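Local coordinates for coiled-coil and C2 domain-containing protein 1-like (PDB 6EI6), which binds phosphatidylinositol monophosphates through its C2 domain and regulates the ESCRT pathway in endosomal sorting, probably by keeping the ESCRT-III subunit shrub from polymerising inappropriately, at residues D137-L149 and I187-R200. Numbering follows the deposited sequence.
With SO4 (sulfate ion), chain C; SO4 (sulfate ion), chain D.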
# COMPACT_ATOMS: atom_id res chain seq x y z
N ASP A 137 15.11 -27.40 12.95
CA ASP A 137 14.05 -28.07 12.19
C ASP A 137 12.65 -27.93 12.79
O ASP A 137 11.99 -28.91 13.16
CB ASP A 137 14.32 -29.57 11.96
CG ASP A 137 13.49 -30.15 10.79
OD1 ASP A 137 14.10 -30.57 9.78
OD2 ASP A 137 12.23 -30.24 10.87
N VAL A 138 12.24 -26.68 12.93
CA VAL A 138 10.92 -26.31 12.46
C VAL A 138 11.09 -26.09 10.95
O VAL A 138 12.04 -25.43 10.51
CB VAL A 138 10.38 -25.08 13.20
CG1 VAL A 138 11.00 -23.77 12.72
CG2 VAL A 138 8.87 -25.06 13.18
N ASP A 139 10.28 -26.79 10.16
CA ASP A 139 10.25 -26.63 8.72
C ASP A 139 8.94 -25.95 8.38
O ASP A 139 7.89 -26.34 8.91
CB ASP A 139 10.35 -27.97 7.97
CG ASP A 139 11.65 -28.70 8.24
OD1 ASP A 139 12.67 -28.03 8.52
OD2 ASP A 139 11.66 -29.95 8.16
N THR A 140 9.00 -24.93 7.53
CA THR A 140 7.84 -24.08 7.31
C THR A 140 7.64 -23.82 5.83
O THR A 140 8.57 -23.90 5.03
CB THR A 140 7.96 -22.75 8.06
OG1 THR A 140 9.32 -22.32 8.00
CG2 THR A 140 7.58 -22.93 9.51
N TYR A 141 6.39 -23.54 5.49
CA TYR A 141 6.00 -23.07 4.17
C TYR A 141 4.76 -22.20 4.36
O TYR A 141 4.09 -22.27 5.40
CB TYR A 141 5.76 -24.24 3.20
CG TYR A 141 4.55 -25.07 3.53
CD1 TYR A 141 4.61 -26.12 4.44
CD2 TYR A 141 3.32 -24.79 2.94
CE1 TYR A 141 3.49 -26.87 4.75
CE2 TYR A 141 2.20 -25.53 3.25
CZ TYR A 141 2.29 -26.57 4.16
OH TYR A 141 1.16 -27.30 4.46
N VAL A 142 4.47 -21.35 3.38
CA VAL A 142 3.39 -20.37 3.48
C VAL A 142 2.44 -20.57 2.31
O VAL A 142 2.88 -20.64 1.16
CB VAL A 142 3.94 -18.93 3.50
CG1 VAL A 142 2.83 -17.93 3.79
CG2 VAL A 142 5.07 -18.79 4.51
N ARG A 143 1.15 -20.69 2.60
CA ARG A 143 0.10 -20.70 1.59
C ARG A 143 -0.44 -19.29 1.38
O ARG A 143 -0.64 -18.54 2.34
CB ARG A 143 -1.06 -21.60 2.00
CG ARG A 143 -0.70 -23.03 2.24
CD ARG A 143 -1.97 -23.89 2.32
NE ARG A 143 -1.66 -25.31 2.44
CZ ARG A 143 -1.18 -26.06 1.44
NH1 ARG A 143 -0.94 -25.54 0.24
NH2 ARG A 143 -0.93 -27.35 1.66
N VAL A 144 -0.70 -18.95 0.12
CA VAL A 144 -1.18 -17.63 -0.27
C VAL A 144 -2.53 -17.81 -0.95
O VAL A 144 -2.66 -18.64 -1.85
CB VAL A 144 -0.20 -16.92 -1.21
CG1 VAL A 144 -0.78 -15.56 -1.64
CG2 VAL A 144 1.18 -16.77 -0.54
N GLU A 145 -3.51 -17.03 -0.53
CA GLU A 145 -4.85 -17.09 -1.07
C GLU A 145 -5.27 -15.69 -1.48
O GLU A 145 -5.39 -14.80 -0.62
CB GLU A 145 -5.81 -17.68 -0.04
CG GLU A 145 -7.25 -17.75 -0.51
CD GLU A 145 -8.08 -18.64 0.38
OE1 GLU A 145 -7.56 -19.08 1.42
OE2 GLU A 145 -9.25 -18.89 0.03
N PHE A 146 -5.47 -15.47 -2.78
CA PHE A 146 -5.81 -14.17 -3.34
C PHE A 146 -7.20 -14.23 -3.95
O PHE A 146 -7.43 -15.04 -4.86
CB PHE A 146 -4.77 -13.75 -4.40
CG PHE A 146 -5.04 -12.40 -4.99
CD1 PHE A 146 -6.05 -12.22 -5.93
CD2 PHE A 146 -4.32 -11.30 -4.57
CE1 PHE A 146 -6.33 -10.97 -6.44
CE2 PHE A 146 -4.60 -10.04 -5.08
CZ PHE A 146 -5.60 -9.88 -6.02
N PRO A 147 -8.15 -13.40 -3.54
CA PRO A 147 -9.53 -13.54 -4.05
C PRO A 147 -9.62 -13.18 -5.53
O PRO A 147 -9.02 -12.21 -5.99
CB PRO A 147 -10.34 -12.57 -3.18
CG PRO A 147 -9.37 -11.55 -2.72
CD PRO A 147 -8.01 -12.22 -2.65
N LEU A 148 -10.39 -13.98 -6.28
CA LEU A 148 -10.63 -13.68 -7.69
C LEU A 148 -12.13 -13.49 -7.95
O LEU A 148 -12.87 -13.09 -7.04
CB LEU A 148 -10.04 -14.77 -8.59
CG LEU A 148 -8.51 -14.93 -8.53
CD1 LEU A 148 -8.00 -15.99 -9.47
CD2 LEU A 148 -7.78 -13.62 -8.81
N LEU A 149 -12.58 -13.79 -9.17
CA LEU A 149 -13.95 -13.48 -9.59
C LEU A 149 -14.95 -14.46 -9.01
O LEU A 149 -14.72 -15.67 -8.99
CB LEU A 149 -14.07 -13.48 -11.11
CG LEU A 149 -13.36 -12.39 -11.89
CD1 LEU A 149 -13.47 -11.03 -11.19
CD2 LEU A 149 -11.91 -12.79 -12.14
N ILE A 187 -12.82 -5.99 -4.74
CA ILE A 187 -11.84 -6.78 -4.01
C ILE A 187 -10.75 -5.88 -3.45
O ILE A 187 -10.36 -6.00 -2.29
CB ILE A 187 -11.28 -7.89 -4.93
CG1 ILE A 187 -12.32 -9.01 -5.09
CG2 ILE A 187 -9.94 -8.41 -4.42
CD1 ILE A 187 -12.05 -9.91 -6.29
N PHE A 188 -10.24 -4.95 -4.27
CA PHE A 188 -9.24 -4.02 -3.76
C PHE A 188 -9.80 -3.09 -2.70
O PHE A 188 -9.07 -2.71 -1.78
CB PHE A 188 -8.63 -3.22 -4.90
CG PHE A 188 -7.62 -3.97 -5.67
CD1 PHE A 188 -6.29 -3.96 -5.28
CD2 PHE A 188 -8.00 -4.74 -6.76
CE1 PHE A 188 -5.34 -4.68 -5.99
CE2 PHE A 188 -7.06 -5.46 -7.47
CZ PHE A 188 -5.73 -5.43 -7.09
N LYS A 189 -11.09 -2.75 -2.78
CA LYS A 189 -11.66 -1.83 -1.80
C LYS A 189 -11.81 -2.50 -0.43
O LYS A 189 -11.47 -1.91 0.60
CB LYS A 189 -13.02 -1.32 -2.29
CG LYS A 189 -13.44 0.03 -1.66
CD LYS A 189 -14.38 0.83 -2.60
CE LYS A 189 -14.23 2.35 -2.45
NZ LYS A 189 -12.98 2.89 -3.09
N ARG A 190 -12.30 -3.74 -0.41
CA ARG A 190 -12.85 -4.30 0.81
C ARG A 190 -12.09 -5.50 1.35
O ARG A 190 -12.26 -5.84 2.53
CB ARG A 190 -14.32 -4.70 0.62
CG ARG A 190 -15.28 -3.53 0.57
CD ARG A 190 -16.74 -3.95 0.55
NE ARG A 190 -17.28 -4.31 -0.76
CZ ARG A 190 -18.30 -3.65 -1.32
NH1 ARG A 190 -18.85 -2.63 -0.69
NH2 ARG A 190 -18.80 -4.00 -2.50
N HIS A 191 -11.28 -6.17 0.54
CA HIS A 191 -10.83 -7.53 0.81
C HIS A 191 -9.30 -7.56 0.87
O HIS A 191 -8.63 -6.53 0.77
CB HIS A 191 -11.41 -8.49 -0.23
CG HIS A 191 -12.91 -8.55 -0.22
ND1 HIS A 191 -13.64 -8.79 0.93
CD2 HIS A 191 -13.82 -8.38 -1.21
CE1 HIS A 191 -14.93 -8.78 0.65
NE2 HIS A 191 -15.07 -8.54 -0.64
N GLY A 192 -8.76 -8.76 1.06
CA GLY A 192 -7.35 -8.90 1.32
C GLY A 192 -6.79 -10.22 0.83
O GLY A 192 -7.50 -11.05 0.25
N VAL A 193 -5.49 -10.38 1.05
CA VAL A 193 -4.73 -11.58 0.73
C VAL A 193 -4.43 -12.32 2.04
O VAL A 193 -3.98 -11.70 3.01
CB VAL A 193 -3.41 -11.21 0.03
CG1 VAL A 193 -2.67 -12.44 -0.41
CG2 VAL A 193 -3.70 -10.29 -1.14
N LYS A 194 -4.64 -13.64 2.05
CA LYS A 194 -4.48 -14.47 3.24
C LYS A 194 -3.17 -15.25 3.15
O LYS A 194 -2.90 -15.91 2.14
CB LYS A 194 -5.67 -15.42 3.40
CG LYS A 194 -5.66 -16.30 4.68
CD LYS A 194 -6.70 -17.46 4.62
CE LYS A 194 -8.07 -17.06 5.17
NZ LYS A 194 -9.13 -18.06 4.83
N PHE A 195 -2.35 -15.18 4.20
CA PHE A 195 -1.10 -15.93 4.30
C PHE A 195 -1.21 -16.92 5.45
O PHE A 195 -1.37 -16.50 6.60
CB PHE A 195 0.10 -15.02 4.53
CG PHE A 195 0.34 -14.05 3.42
CD1 PHE A 195 -0.36 -12.85 3.37
CD2 PHE A 195 1.25 -14.35 2.42
CE1 PHE A 195 -0.16 -11.97 2.34
CE2 PHE A 195 1.47 -13.46 1.39
CZ PHE A 195 0.76 -12.27 1.35
N GLU A 196 -1.08 -18.21 5.17
CA GLU A 196 -1.13 -19.24 6.21
C GLU A 196 0.25 -19.86 6.37
O GLU A 196 0.82 -20.36 5.40
CB GLU A 196 -2.18 -20.29 5.88
CG GLU A 196 -3.57 -19.72 6.00
CD GLU A 196 -4.64 -20.66 5.51
OE1 GLU A 196 -4.27 -21.75 5.02
OE2 GLU A 196 -5.84 -20.32 5.61
N ILE A 197 0.80 -19.79 7.58
CA ILE A 197 2.14 -20.28 7.85
C ILE A 197 2.04 -21.67 8.46
O ILE A 197 1.38 -21.87 9.49
CB ILE A 197 2.91 -19.32 8.77
CG1 ILE A 197 3.09 -17.96 8.08
CG2 ILE A 197 4.27 -19.89 9.09
CD1 ILE A 197 1.98 -16.95 8.37
N TYR A 198 2.66 -22.66 7.82
CA TYR A 198 2.51 -24.05 8.23
C TYR A 198 3.86 -24.65 8.58
O TYR A 198 4.86 -24.39 7.89
CB TYR A 198 1.88 -24.88 7.13
CG TYR A 198 0.37 -24.78 7.02
CD1 TYR A 198 -0.46 -25.61 7.76
CD2 TYR A 198 -0.22 -23.89 6.15
CE1 TYR A 198 -1.83 -25.52 7.65
CE2 TYR A 198 -1.59 -23.81 6.03
CZ TYR A 198 -2.39 -24.63 6.78
OH TYR A 198 -3.76 -24.53 6.65
N SER A 199 3.89 -25.45 9.65
CA SER A 199 5.03 -26.31 9.94
C SER A 199 4.82 -27.65 9.25
O SER A 199 3.69 -28.15 9.17
CB SER A 199 5.23 -26.52 11.44
OG SER A 199 4.21 -27.36 11.96
N ARG A 200 5.91 -28.23 8.73
CA ARG A 200 5.85 -29.46 7.94
C ARG A 200 5.95 -30.65 8.88
O ARG A 200 7.05 -31.02 9.31
CB ARG A 200 6.94 -29.49 6.88
CG ARG A 200 6.66 -30.39 5.69
CD ARG A 200 7.56 -31.62 5.69
NE ARG A 200 9.00 -31.31 5.70
CZ ARG A 200 9.77 -31.22 4.61
NH1 ARG A 200 9.26 -31.42 3.39
NH2 ARG A 200 11.07 -30.93 4.74
S SO4 C . -11.21 -10.50 3.37
O1 SO4 C . -10.84 -10.95 2.02
O2 SO4 C . -12.55 -9.89 3.37
O3 SO4 C . -10.21 -9.52 3.84
O4 SO4 C . -11.24 -11.67 4.26
S SO4 D . -1.50 -29.13 -1.99
O1 SO4 D . -0.31 -28.29 -1.78
O2 SO4 D . -2.54 -28.34 -2.66
O3 SO4 D . -1.15 -30.29 -2.82
O4 SO4 D . -1.99 -29.60 -0.70
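Tyr141 and Tyr198 face each other across two antiparallel strands with different first torsions: the ring of Tyr141 stands between its own backbone N and carbonyl carbon (chi1 69°) and leans over the partner strand, whereas Tyr198 turns its CG anti to the carbonyl carbon (chi1 -80°). Tyr198 CB consequently lies over one face of the Tyr141 ring, a CH-pi contact with CB 3.8 Å from the centroid, and the two rings, nearly parallel, are slid so far apart that they barely overlap. The extended Arg143 side chain runs obliquely past the CD2–CE2 side of the Tyr198 ring, its CD 3.7 Å from Tyr198 CE2; its guanidinium is covered on one face by Tyr141 CE2, and NH1 makes a weak hydrogen bond to a sulfate ion, probably from the crystallisation liquor. Tyr198 OH donates a 3.3 Å bond to Glu196 OE1 from above the carboxylate plane. An alanine in place of Tyr198 would probably leave the aliphatic part of Arg143 without its aromatic neighbour and Glu196 OE1 without this donor. Backbone pairing from Tyr141–Tyr198 to Glu145–Lys194 fixes the register; the bond from Tyr198 N to Tyr141 O is 2.8 Å long, with its N-H...O angle at 167°. Successive side chains alternate: Tyr141, Arg143, Glu196 and Tyr198 take one face, while that of Val142, Val144, Phe195 and Ile197 is mainly apolar, Val144 CG2 lying 3.8 Å from Phe195 CD2. Where pairing ends, Val193 CG2 meets Phe146 CD2 at 3.6 Å. Beyond, Pro147 CG packs on Ile187 CG2 (3.6 Å) of helix 182-190, and His191 ND1 and Gly192 N hydrogen-bond a second such sulfate. This in-out pattern suits a C2 beta sandwich: Val144, Phe195 and Ile197 meet strands 119-128 and 241-249 of the other sheet, Tyr141 OH reaches Asp207, and strands 155-157 and 208-216 flank the pair.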